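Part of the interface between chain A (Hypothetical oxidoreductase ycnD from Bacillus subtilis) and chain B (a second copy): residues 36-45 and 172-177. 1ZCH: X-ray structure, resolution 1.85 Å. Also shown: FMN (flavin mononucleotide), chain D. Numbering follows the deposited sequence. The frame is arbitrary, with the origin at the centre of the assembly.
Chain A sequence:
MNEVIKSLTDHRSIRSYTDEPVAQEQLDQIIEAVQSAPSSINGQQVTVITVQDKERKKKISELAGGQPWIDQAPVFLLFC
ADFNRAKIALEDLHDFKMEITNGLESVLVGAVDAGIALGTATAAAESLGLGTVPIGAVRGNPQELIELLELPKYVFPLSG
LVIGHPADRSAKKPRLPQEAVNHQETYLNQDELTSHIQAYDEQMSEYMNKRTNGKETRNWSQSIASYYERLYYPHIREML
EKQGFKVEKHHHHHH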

# COMPACT_ATOMS: atom_id res chain seq x y z
N SER A 36 8.14 4.48 -10.35
CA SER A 36 8.74 3.25 -10.86
C SER A 36 8.19 1.97 -10.23
O SER A 36 8.40 0.88 -10.76
CB SER A 36 10.26 3.29 -10.67
OG SER A 36 10.83 4.37 -11.39
N ALA A 37 7.49 2.09 -9.11
CA ALA A 37 6.91 0.93 -8.44
C ALA A 37 5.74 0.37 -9.23
O ALA A 37 5.17 1.03 -10.09
CB ALA A 37 6.46 1.32 -7.03
N PRO A 38 5.36 -0.88 -8.94
CA PRO A 38 4.23 -1.49 -9.66
C PRO A 38 2.88 -0.88 -9.29
O PRO A 38 2.74 -0.25 -8.25
CB PRO A 38 4.34 -2.96 -9.28
CG PRO A 38 4.87 -2.90 -7.87
CD PRO A 38 5.95 -1.84 -7.99
N SER A 39 1.90 -1.06 -10.17
CA SER A 39 0.54 -0.58 -9.94
C SER A 39 -0.40 -1.50 -10.72
O SER A 39 -0.02 -2.03 -11.76
CB SER A 39 0.37 0.87 -10.40
OG SER A 39 0.39 0.98 -11.82
N SER A 40 -1.60 -1.71 -10.20
CA SER A 40 -2.56 -2.59 -10.86
C SER A 40 -2.80 -2.16 -12.31
O SER A 40 -3.14 -1.00 -12.57
CB SER A 40 -3.87 -2.60 -10.07
OG SER A 40 -4.73 -3.63 -10.53
N ILE A 41 -2.62 -3.11 -13.23
CA ILE A 41 -2.75 -2.91 -14.69
C ILE A 41 -2.01 -1.68 -15.20
O ILE A 41 -2.37 -1.10 -16.22
CB ILE A 41 -4.25 -2.82 -15.15
CG1 ILE A 41 -4.87 -1.48 -14.75
CG2 ILE A 41 -5.05 -3.98 -14.57
CD1 ILE A 41 -6.23 -1.23 -15.38
N ASN A 42 -0.94 -1.31 -14.49
CA ASN A 42 -0.14 -0.13 -14.83
C ASN A 42 -1.06 1.08 -14.85
O ASN A 42 -0.81 2.06 -15.55
CB ASN A 42 0.57 -0.28 -16.18
CG ASN A 42 1.61 0.82 -16.42
OD1 ASN A 42 2.28 1.26 -15.49
ND2 ASN A 42 1.74 1.26 -17.67
N GLY A 43 -2.14 1.00 -14.07
CA GLY A 43 -3.09 2.09 -13.99
C GLY A 43 -2.59 3.29 -13.21
O GLY A 43 -3.16 4.38 -13.31
N GLN A 44 -1.54 3.10 -12.41
CA GLN A 44 -0.96 4.18 -11.62
C GLN A 44 -2.06 4.98 -10.92
O GLN A 44 -2.14 6.20 -11.04
CB GLN A 44 -0.13 5.07 -12.56
CG GLN A 44 0.99 4.28 -13.25
CD GLN A 44 1.54 4.93 -14.50
OE1 GLN A 44 2.23 5.95 -14.44
NE2 GLN A 44 1.23 4.35 -15.66
N GLN A 45 -2.89 4.26 -10.17
CA GLN A 45 -4.02 4.85 -9.47
C GLN A 45 -3.71 5.62 -8.18
O GLN A 45 -4.46 5.55 -7.20
CB GLN A 45 -5.06 3.75 -9.18
CG GLN A 45 -5.91 3.35 -10.39
CD GLN A 45 -5.32 2.23 -11.26
OE1 GLN A 45 -5.82 1.98 -12.36
NE2 GLN A 45 -4.29 1.55 -10.76
N LYS B 172 11.91 -2.12 -18.67
CA LYS B 172 11.09 -1.14 -17.98
C LYS B 172 9.96 -0.60 -18.87
O LYS B 172 10.15 -0.35 -20.06
CB LYS B 172 11.97 0.01 -17.49
CG LYS B 172 12.96 -0.40 -16.41
CD LYS B 172 13.90 0.73 -16.02
CE LYS B 172 13.15 1.91 -15.43
NZ LYS B 172 14.09 2.99 -15.01
N LYS B 173 8.79 -0.43 -18.27
CA LYS B 173 7.61 0.06 -18.96
C LYS B 173 7.42 1.54 -18.65
O LYS B 173 7.42 1.94 -17.48
CB LYS B 173 6.39 -0.74 -18.50
CG LYS B 173 5.09 -0.38 -19.18
CD LYS B 173 3.92 -1.13 -18.56
CE LYS B 173 4.15 -2.64 -18.60
NZ LYS B 173 2.98 -3.39 -18.09
N PRO B 174 7.24 2.38 -19.68
CA PRO B 174 7.05 3.83 -19.51
C PRO B 174 5.95 4.18 -18.51
O PRO B 174 4.91 3.51 -18.46
CB PRO B 174 6.71 4.31 -20.92
CG PRO B 174 7.41 3.33 -21.80
CD PRO B 174 7.13 2.01 -21.11
N ARG B 175 6.17 5.24 -17.74
CA ARG B 175 5.20 5.71 -16.76
C ARG B 175 4.70 7.08 -17.18
O ARG B 175 5.31 7.76 -18.00
CB ARG B 175 5.85 5.81 -15.38
CG ARG B 175 6.35 4.50 -14.80
CD ARG B 175 5.21 3.54 -14.54
NE ARG B 175 5.55 2.51 -13.57
CZ ARG B 175 5.89 1.26 -13.87
NH1 ARG B 175 5.94 0.86 -15.14
NH2 ARG B 175 6.14 0.40 -12.90
N LEU B 176 3.57 7.49 -16.61
CA LEU B 176 2.99 8.80 -16.90
C LEU B 176 4.02 9.88 -16.61
O LEU B 176 4.90 9.71 -15.77
CB LEU B 176 1.77 9.04 -16.00
CG LEU B 176 0.45 8.36 -16.34
CD1 LEU B 176 -0.41 8.25 -15.09
CD2 LEU B 176 -0.27 9.16 -17.43
N PRO B 177 3.93 11.02 -17.33
CA PRO B 177 4.89 12.10 -17.08
C PRO B 177 4.80 12.47 -15.60
O PRO B 177 3.71 12.47 -15.03
CB PRO B 177 4.38 13.21 -17.99
CG PRO B 177 3.83 12.46 -19.15
CD PRO B 177 3.07 11.32 -18.49
N1 FMN D . 0.45 -8.65 -13.20
C2 FMN D . -0.01 -9.84 -13.62
O2 FMN D . 0.51 -10.45 -14.51
N3 FMN D . -1.16 -10.46 -13.01
C4 FMN D . -1.85 -9.86 -11.95
O4 FMN D . -2.82 -10.42 -11.48
C4A FMN D . -1.35 -8.56 -11.48
N5 FMN D . -1.98 -7.91 -10.45
C5A FMN D . -1.37 -6.80 -9.91
C6 FMN D . -1.94 -6.24 -8.71
C7 FMN D . -1.37 -5.15 -8.07
C7M FMN D . -1.97 -4.65 -6.77
C8 FMN D . -0.17 -4.51 -8.64
C8M FMN D . 0.52 -3.35 -7.96
C9 FMN D . 0.39 -5.01 -9.85
C9A FMN D . -0.19 -6.16 -10.48
N10 FMN D . 0.38 -6.81 -11.68
C10 FMN D . -0.14 -7.99 -12.15
C1' FMN D . 1.58 -6.20 -12.34
C2' FMN D . 1.20 -4.95 -13.21
O2' FMN D . 0.64 -5.41 -14.45
C3' FMN D . 2.49 -4.14 -13.43
O3' FMN D . 2.96 -3.68 -12.15
C4' FMN D . 2.24 -2.91 -14.34
O4' FMN D . 1.84 -3.31 -15.66
C5' FMN D . 3.51 -2.08 -14.37
O5' FMN D . 4.64 -2.86 -15.13
P FMN D . 5.93 -3.15 -14.35
O1P FMN D . 6.71 -1.93 -14.23
O2P FMN D . 6.69 -4.14 -15.08
O3P FMN D . 5.62 -3.65 -13.01
O HOH W 1 12.67 4.88 -13.64
O HOH W 2 3.58 2.96 -10.88

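The guanidinium of R175(B) organises this contact. Its NH2 donates to the backbone carbonyl of A37(A), with R175(B) NH2 to A37(A) O at 3.0 Å and an N-H...acceptor angle of 157°. The same group grips the flavin phosphate: R175(B) NH2 lies 2.7 Å from FMN O1P (154°) and R175(B) NH1 lies 3.0 Å from the same oxygen (137°), so one phosphate oxygen is held by both terminal nitrogens. A37(A) O and FMN O1P both sit at the guanidinium edge, near its plane, where the N-H bonds point. N42(A) OD1 instead lies over one face, 3.7 Å from R175(B) NH1, a position suited to electrostatic attraction but not to an in-plane hydrogen bond.

The second direct hydrogen bond between the stretches runs from backbone to side chain. L176(B) N donates to Q44(A) OE1 at 3.0 Å, and the angle of 169° makes it nearly linear. The amide of Q44(A) is set from within its own chain: Q44(A) NE2 donates to N42(A) O at 3.1 Å and 169°, which leaves OE1 facing chain B. At the other end of the residue, Q44(A) N donates to S39(A) OG at 2.9 Å. Two backbone bonds, N42(A) N to S39(A) O at 3.0 Å and G43(A) N to S40(A) O at 2.7 Å, tie the intervening turn together.

K173(B) also reaches the cofactor. K173(B) NZ donates to FMN O4' at 2.7 Å and makes a weak bond to FMN O5' at 3.4 Å. Lysine and arginine from chain B thus bind a flavin that also touches chain A, where S39(A) N makes a weak bond to FMN O3' at 3.5 Å.

Water extends the polar network. One molecule donates to S36(A) OG at 3.0 Å and accepts from K172(B) NZ at 2.7 Å, joining side chains that do not meet directly. A second donates to A37(A) O at 2.6 Å and accepts a weak bond from R175(B) NE at 3.4 Å, so that carbonyl receives both a direct and a water-mediated link to the same arginine.

Packing fills in around these bonds. The K173(B) side chain, t at chi1, chi2 and chi4 but turned to m at chi3, brings its CD to 3.4 Å from N42(A) ND2, while L176(B) CB lies 3.5 Å from Q44(A) OE1. The two stretches bury 399 Å² in total, and R175(B), with 98 Å² covered, contributes the largest share.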